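Local coordinates for protein endo-xylogalacturonan hydrolase A (Aspergillus tubingensis, PDB 4C2L) that hydrolyses xylogalacturonan, the xylose-substituted galacturonan of the hairy regions of pectin, as a secreted family 28 glycoside hydrolase, at residues Y252-G266 against T285-Q299. Sequence-based numbering, arbitrary orientation. Where two conformers were deposited one is given.
Sequences YVTGATMINSTKAAG and TFNDFTVDNSDYAFQ. With NAG (2-acetamido-2-deoxy-beta-D-glucopyranose), chain D; NAG (2-acetamido-2-deoxy-beta-D-glucopyranose), chain B; SO4 (sulfate ion), chain I.
Tyr-252 to Gly-266 and Thr-285 to Gln-299 are equivalent stretches of two successive coils of a right-handed parallel beta-helix, the fold of family 28. They keep a constant register of 33 residues, with most of the firm parallel bridges along 252-259. Strand 252-259 runs 14° from 285-287, their axes 4.7 Å apart. The donor alternates between the coils: Thr-290 N to Ala-256 O, Met-258 N to Thr-290 O (nearly straight at 174°), Asp-292 N to Met-258 O.

Inside, Ala-256 CB sits over the centre of the Phe-289 ring, 3.5 Å from its centroid, a CH-pi contact. Val-253 CG1 touches the ring at CZ, Met-258 CG at CD2, and Ala-264 O lies at its edge, 3.5 Å from Phe-289 CE2. Ala-265 CB is packed among Phe-286, Phe-289 and Phe-298, and Gly-266 CA lies over the Phe-298 face.

On the outer surface Thr-254 and Asn-287 lie side by side. With CG anti to the backbone N (chi1 -178°), Asn-287 ND2 donates hydrogen bonds to Thr-254 OG1 (2.9 Å) and a sulfate oxygen, while OD1 is hydrogen-bonded to Ser-326 OG. Beyond the strand, Asn-293 ND2 hydrogen-bonds OD1 of glycosylated Asn-260 at 2.9 Å from above the carbonyl plane. Ser-294 OG accepts from Ser-261 N (3.1 Å) and weakly donates to Met-258 O, tying the bend together.

Strands 222-225 and 227-230 flank 252-259 on the preceding coil, and 319-329 follows 285-291, where Phe-328 stacks on Phe-289. Lys-263 NZ hydrogen-bonds His-233 O and Ser-236 OG; Thr-262 touches His-233, probably an active-site residue. Ile-235 of strand 235-240 packs against Val-253, Met-258 and Phe-289 in the core.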
loop_
_atom_site.group_PDB
_atom_site.type_symbol
_atom_site.label_atom_id
_atom_site.label_comp_id
_atom_site.label_asym_id
_atom_site.label_seq_id
_atom_site.Cartn_x
_atom_site.Cartn_y
_atom_site.Cartn_z
ATOM N N TYR A 252 7.095 -12.062 -0.959
ATOM C CA TYR A 252 7.199 -12.741 0.327
ATOM C C TYR A 252 6.791 -11.779 1.431
ATOM O O TYR A 252 7.403 -10.721 1.592
ATOM C CB TYR A 252 8.624 -13.261 0.543
ATOM C CG TYR A 252 8.753 -14.018 1.840
ATOM C CD1 TYR A 252 8.273 -15.327 1.948
ATOM C CD2 TYR A 252 9.304 -13.410 2.964
ATOM C CE1 TYR A 252 8.356 -16.023 3.153
ATOM C CE2 TYR A 252 9.400 -14.100 4.172
ATOM C CZ TYR A 252 8.914 -15.394 4.256
ATOM O OH TYR A 252 8.980 -16.071 5.459
ATOM N N VAL A 253 5.761 -12.145 2.179
ATOM C CA VAL A 253 5.256 -11.299 3.260
ATOM C C VAL A 253 5.299 -12.122 4.537
ATOM O O VAL A 253 4.726 -13.203 4.596
ATOM C CB VAL A 253 3.811 -10.850 3.031
ATOM C CG1 VAL A 253 3.353 -9.987 4.206
ATOM C CG2 VAL A 253 3.686 -10.062 1.727
ATOM N N THR A 254 5.978 -11.613 5.548
ATOM C CA THR A 254 6.030 -12.329 6.831
ATOM C C THR A 254 5.866 -11.371 8.009
ATOM O O THR A 254 6.264 -10.210 7.931
ATOM C CB THR A 254 7.327 -13.163 6.956
ATOM O OG1 THR A 254 7.218 -14.070 8.072
ATOM C CG2 THR A 254 8.577 -12.250 7.101
ATOM N N GLY A 255 5.267 -11.866 9.086
ATOM C CA GLY A 255 5.191 -11.107 10.339
ATOM C C GLY A 255 4.213 -9.951 10.294
ATOM O O GLY A 255 4.535 -8.839 10.726
ATOM N N ALA A 256 3.021 -10.200 9.769
ATOM C CA ALA A 256 2.011 -9.151 9.648
ATOM C C ALA A 256 0.997 -9.235 10.771
ATOM O O ALA A 256 0.354 -10.270 10.972
ATOM C CB ALA A 256 1.293 -9.241 8.310
ATOM N N THR A 257 0.845 -8.141 11.494
ATOM C CA THR A 257 -0.216 -8.048 12.492
ATOM C C THR A 257 -1.312 -7.175 11.911
ATOM O O THR A 257 -1.122 -5.966 11.715
ATOM C CB THR A 257 0.319 -7.454 13.798
ATOM O OG1 THR A 257 1.391 -8.279 14.267
ATOM C CG2 THR A 257 -0.806 -7.379 14.880
ATOM N N MET A 258 -2.452 -7.807 11.625
ATOM C CA MET A 258 -3.562 -7.188 10.930
ATOM C C MET A 258 -4.715 -7.015 11.914
ATOM O O MET A 258 -5.324 -7.996 12.368
ATOM C CB MET A 258 -3.988 -8.064 9.738
ATOM C CG MET A 258 -2.846 -8.399 8.775
ATOM S SD MET A 258 -1.950 -6.958 8.151
ATOM C CE MET A 258 -3.195 -6.269 7.089
ATOM N N ILE A 259 -4.989 -5.762 12.251
ATOM C CA ILE A 259 -5.942 -5.414 13.294
ATOM C C ILE A 259 -7.120 -4.671 12.669
ATOM O O ILE A 259 -6.917 -3.703 11.928
ATOM C CB ILE A 259 -5.265 -4.488 14.339
ATOM C CG1 ILE A 259 -4.026 -5.167 14.940
ATOM C CG2 ILE A 259 -6.271 -4.075 15.404
ATOM C CD1 ILE A 259 -3.043 -4.219 15.609
ATOM N N ASN A 260 -8.346 -5.120 12.944
ATOM C CA ASN A 260 -9.538 -4.416 12.470
ATOM C C ASN A 260 -9.512 -4.141 10.975
ATOM O O ASN A 260 -9.940 -3.076 10.529
ATOM C CB ASN A 260 -9.680 -3.068 13.195
ATOM C CG ASN A 260 -10.040 -3.224 14.650
ATOM O OD1 ASN A 260 -10.301 -4.327 15.123
ATOM N ND2 ASN A 260 -10.044 -2.108 15.377
ATOM N N SER A 261 -9.000 -5.091 10.200
ATOM C CA SER A 261 -8.900 -4.921 8.762
ATOM C C SER A 261 -10.057 -5.665 8.068
ATOM O O SER A 261 -10.673 -6.561 8.663
ATOM C CB SER A 261 -7.513 -5.374 8.283
ATOM O OG SER A 261 -6.489 -4.524 8.828
ATOM N N THR A 262 -10.384 -5.287 6.841
ATOM C CA THR A 262 -11.489 -5.983 6.162
ATOM C C THR A 262 -11.075 -7.406 5.789
ATOM O O THR A 262 -11.894 -8.318 5.796
ATOM C CB THR A 262 -11.989 -5.237 4.909
ATOM O OG1 THR A 262 -10.889 -5.011 4.026
ATOM C CG2 THR A 262 -12.655 -3.897 5.279
ATOM N N LYS A 263 -9.811 -7.575 5.431
ATOM C CA LYS A 263 -9.189 -8.899 5.276
ATOM C C LYS A 263 -7.760 -8.746 5.742
ATOM O O LYS A 263 -7.177 -7.666 5.625
ATOM C CB LYS A 263 -9.257 -9.413 3.825
ATOM C CG LYS A 263 -8.422 -8.611 2.824
ATOM C CD LYS A 263 -8.539 -9.155 1.406
ATOM C CE LYS A 263 -7.622 -8.418 0.428
ATOM N NZ LYS A 263 -8.095 -7.038 0.153
ATOM N N ALA A 264 -7.189 -9.799 6.309
ATOM C CA ALA A 264 -5.792 -9.754 6.680
ATOM C C ALA A 264 -4.939 -9.820 5.413
ATOM O O ALA A 264 -3.928 -9.143 5.283
ATOM C CB ALA A 264 -5.449 -10.902 7.614
ATOM N N ALA A 265 -5.382 -10.629 4.464
ATOM C CA ALA A 265 -4.605 -10.836 3.245
ATOM C C ALA A 265 -5.517 -11.332 2.159
ATOM O O ALA A 265 -6.569 -11.913 2.441
ATOM C CB ALA A 265 -3.489 -11.835 3.490
ATOM N N GLY A 266 -5.146 -11.088 0.905
ATOM C CA GLY A 266 -5.961 -11.625 -0.169
ATOM C C GLY A 266 -5.451 -11.330 -1.558
ATOM O O GLY A 266 -4.404 -10.689 -1.736
ATOM N N THR A 285 3.918 -15.684 -1.040
ATOM C CA THR A 285 3.772 -16.299 0.279
ATOM C C THR A 285 3.319 -15.272 1.314
ATOM O O THR A 285 3.900 -14.192 1.405
ATOM C CB THR A 285 5.115 -16.888 0.737
ATOM O OG1 THR A 285 5.476 -17.963 -0.136
ATOM C CG2 THR A 285 5.012 -17.417 2.192
ATOM N N PHE A 286 2.301 -15.644 2.087
ATOM C CA PHE A 286 1.817 -14.860 3.209
ATOM C C PHE A 286 2.119 -15.745 4.417
ATOM O O PHE A 286 1.491 -16.795 4.590
ATOM C CB PHE A 286 0.310 -14.650 3.130
ATOM C CG PHE A 286 -0.180 -13.996 1.856
ATOM C CD1 PHE A 286 -0.520 -14.772 0.743
ATOM C CD2 PHE A 286 -0.364 -12.614 1.788
ATOM C CE1 PHE A 286 -1.005 -14.172 -0.422
ATOM C CE2 PHE A 286 -0.845 -12.010 0.626
ATOM C CZ PHE A 286 -1.170 -12.795 -0.476
ATOM N N ASN A 287 3.073 -15.324 5.236
ATOM C CA ASN A 287 3.546 -16.133 6.370
ATOM C C ASN A 287 3.447 -15.405 7.710
ATOM O O ASN A 287 3.675 -14.198 7.780
ATOM C CB ASN A 287 5.000 -16.540 6.129
ATOM C CG ASN A 287 5.547 -17.421 7.236
ATOM O OD1 ASN A 287 5.062 -18.539 7.460
ATOM N ND2 ASN A 287 6.567 -16.925 7.938
ATOM N N ASP A 288 3.121 -16.137 8.776
ATOM C CA ASP A 288 3.189 -15.564 10.131
ATOM C C ASP A 288 2.308 -14.317 10.263
ATOM O O ASP A 288 2.799 -13.214 10.567
ATOM C CB ASP A 288 4.641 -15.212 10.489
ATOM C CG ASP A 288 5.444 -16.404 10.981
ATOM O OD1 ASP A 288 4.910 -17.539 11.044
ATOM O OD2 ASP A 288 6.637 -16.204 11.310
ATOM N N PHE A 289 1.020 -14.489 10.009
ATOM C CA PHE A 289 0.045 -13.425 10.191
ATOM C C PHE A 289 -0.697 -13.601 11.494
ATOM O O PHE A 289 -1.111 -14.718 11.851
ATOM C CB PHE A 289 -0.997 -13.404 9.079
ATOM C CG PHE A 289 -0.573 -12.653 7.841
ATOM C CD1 PHE A 289 0.592 -12.993 7.154
ATOM C CD2 PHE A 289 -1.378 -11.636 7.334
ATOM C CE1 PHE A 289 0.970 -12.311 6.000
ATOM C CE2 PHE A 289 -1.008 -10.942 6.176
ATOM C CZ PHE A 289 0.157 -11.285 5.507
ATOM N N THR A 290 -0.871 -12.485 12.187
ATOM C CA THR A 290 -1.751 -12.425 13.342
ATOM C C THR A 290 -2.993 -11.660 12.940
ATOM O O THR A 290 -2.915 -10.516 12.474
ATOM C CB THR A 290 -1.027 -11.767 14.531
ATOM O OG1 THR A 290 0.110 -12.580 14.862
ATOM C CG2 THR A 290 -1.944 -11.662 15.739
ATOM N N VAL A 291 -4.137 -12.315 13.074
ATOM C CA VAL A 291 -5.419 -11.732 12.746
ATOM C C VAL A 291 -6.054 -11.286 14.072
ATOM O O VAL A 291 -6.243 -12.092 14.997
ATOM C CB VAL A 291 -6.318 -12.752 12.000
ATOM C CG1 VAL A 291 -7.651 -12.133 11.605
ATOM C CG2 VAL A 291 -5.581 -13.300 10.772
ATOM N N ASP A 292 -6.351 -9.995 14.168
ATOM C CA ASP A 292 -6.978 -9.436 15.363
ATOM C C ASP A 292 -8.220 -8.673 14.954
ATOM O O ASP A 292 -8.148 -7.502 14.576
ATOM C CB ASP A 292 -5.976 -8.542 16.102
ATOM C CG ASP A 292 -6.580 -7.833 17.313
ATOM O OD1 ASP A 292 -7.774 -8.048 17.627
ATOM O OD2 ASP A 292 -5.844 -7.027 17.926
ATOM N N ASN A 293 -9.364 -9.351 15.006
ATOM C CA ASN A 293 -10.647 -8.729 14.718
ATOM C C ASN A 293 -10.768 -8.238 13.262
ATOM O O ASN A 293 -11.481 -7.284 12.978
ATOM C CB ASN A 293 -10.924 -7.574 15.714
ATOM C CG ASN A 293 -12.382 -7.185 15.757
ATOM O OD1 ASN A 293 -13.255 -8.045 15.804
ATOM N ND2 ASN A 293 -12.660 -5.881 15.736
ATOM N N SER A 294 -10.074 -8.906 12.341
ATOM C CA SER A 294 -10.245 -8.631 10.911
ATOM C C SER A 294 -11.415 -9.447 10.361
ATOM O O SER A 294 -11.713 -10.519 10.884
ATOM C CB SER A 294 -8.952 -8.929 10.170
ATOM O OG SER A 294 -7.956 -7.994 10.570
ATOM N N ASP A 295 -12.097 -8.956 9.332
ATOM C CA ASP A 295 -13.337 -9.623 8.901
ATOM C C ASP A 295 -13.110 -11.001 8.268
ATOM O O ASP A 295 -13.865 -11.939 8.526
ATOM C CB ASP A 295 -14.178 -8.727 7.995
ATOM C CG ASP A 295 -14.546 -7.403 8.658
ATOM O OD1 ASP A 295 -14.761 -7.377 9.891
ATOM O OD2 ASP A 295 -14.610 -6.391 7.931
ATOM N N TYR A 296 -12.084 -11.114 7.436
ATOM C CA TYR A 296 -11.617 -12.400 6.932
ATOM C C TYR A 296 -10.133 -12.499 7.202
ATOM O O TYR A 296 -9.411 -11.495 7.153
ATOM C CB TYR A 296 -11.808 -12.502 5.413
ATOM C CG TYR A 296 -13.214 -12.682 4.896
ATOM C CD1 TYR A 296 -14.062 -13.668 5.412
ATOM C CD2 TYR A 296 -13.668 -11.916 3.824
ATOM C CE1 TYR A 296 -15.341 -13.840 4.900
ATOM C CE2 TYR A 296 -14.940 -12.087 3.303
ATOM C CZ TYR A 296 -15.765 -13.056 3.845
ATOM O OH TYR A 296 -17.031 -13.216 3.324
ATOM N N ALA A 297 -9.658 -13.716 7.440
ATOM C CA ALA A 297 -8.242 -13.970 7.540
ATOM C C ALA A 297 -7.629 -13.960 6.140
ATOM O O ALA A 297 -6.526 -13.461 5.939
ATOM C CB ALA A 297 -7.995 -15.312 8.209
ATOM N N PHE A 298 -8.333 -14.560 5.187
ATOM C CA PHE A 298 -7.852 -14.591 3.800
ATOM C C PHE A 298 -9.008 -14.555 2.834
ATOM O O PHE A 298 -10.086 -15.110 3.107
ATOM C CB PHE A 298 -6.975 -15.822 3.543
ATOM C CG PHE A 298 -6.076 -15.670 2.350
ATOM C CD1 PHE A 298 -4.854 -15.016 2.471
ATOM C CD2 PHE A 298 -6.458 -16.144 1.099
ATOM C CE1 PHE A 298 -4.022 -14.846 1.366
ATOM C CE2 PHE A 298 -5.624 -15.989 -0.008
ATOM C CZ PHE A 298 -4.411 -15.327 0.126
ATOM N N GLN A 299 -8.802 -13.914 1.686
ATOM C CA GLN A 299 -9.879 -13.812 0.731
ATOM C C GLN A 299 -9.329 -13.867 -0.677
ATOM O O GLN A 299 -8.293 -13.270 -0.962
ATOM C CB GLN A 299 -10.671 -12.516 0.953
ATOM C CG GLN A 299 -11.854 -12.354 0.020
ATOM C CD GLN A 299 -12.693 -11.132 0.319
ATOM O OE1 GLN A 299 -12.285 -10.247 1.083
ATOM N NE2 GLN A 299 -13.868 -11.056 -0.305
HETATM C C1 NAG D . -10.418 -2.184 16.764
HETATM C C2 NAG D . -9.964 -0.950 17.529
HETATM C C3 NAG D . -10.567 -0.899 18.935
HETATM C C4 NAG D . -12.077 -1.090 18.883
HETATM C C5 NAG D . -12.361 -2.393 18.132
HETATM C C6 NAG D . -13.852 -2.702 18.052
HETATM C C7 NAG D . -7.696 -0.076 17.318
HETATM C C8 NAG D . -6.261 -0.386 17.615
HETATM N N2 NAG D . -8.534 -1.027 17.695
HETATM O O3 NAG D . -10.229 0.340 19.520
HETATM O O4 NAG D . -12.614 -1.146 20.194
HETATM O O5 NAG D . -11.827 -2.293 16.811
HETATM O O6 NAG D . -14.492 -1.653 17.364
HETATM O O7 NAG D . -8.048 0.978 16.777
HETATM C C1 NAG B . 13.888 -13.849 -3.267
HETATM C C2 NAG B . 14.635 -13.459 -1.983
HETATM C C3 NAG B . 15.648 -12.329 -2.156
HETATM C C4 NAG B . 16.393 -12.352 -3.488
HETATM C C5 NAG B . 15.450 -12.710 -4.644
HETATM C C6 NAG B . 16.214 -12.869 -5.950
HETATM C C7 NAG B . 13.382 -13.855 0.057
HETATM C C8 NAG B . 12.405 -13.316 1.063
HETATM N N2 NAG B . 13.700 -13.047 -0.950
HETATM O O3 NAG B . 16.593 -12.475 -1.127
HETATM O O4 NAG B . 17.005 -11.091 -3.700
HETATM O O5 NAG B . 14.776 -13.928 -4.366
HETATM O O6 NAG B . 17.094 -13.960 -5.801
HETATM O O7 NAG B . 13.845 -14.986 0.164
HETATM S S SO4 I . 8.491 -19.115 11.068
HETATM O O1 SO4 I . 7.761 -18.686 12.282
HETATM O O2 SO4 I . 8.150 -20.525 10.764
HETATM O O3 SO4 I . 9.949 -19.001 11.297
HETATM O O4 SO4 I . 8.108 -18.252 9.929
HETATM O O HOH W 1 8.116 -13.404 10.441
HETATM O O HOH W 2 -9.086 -5.408 17.635
#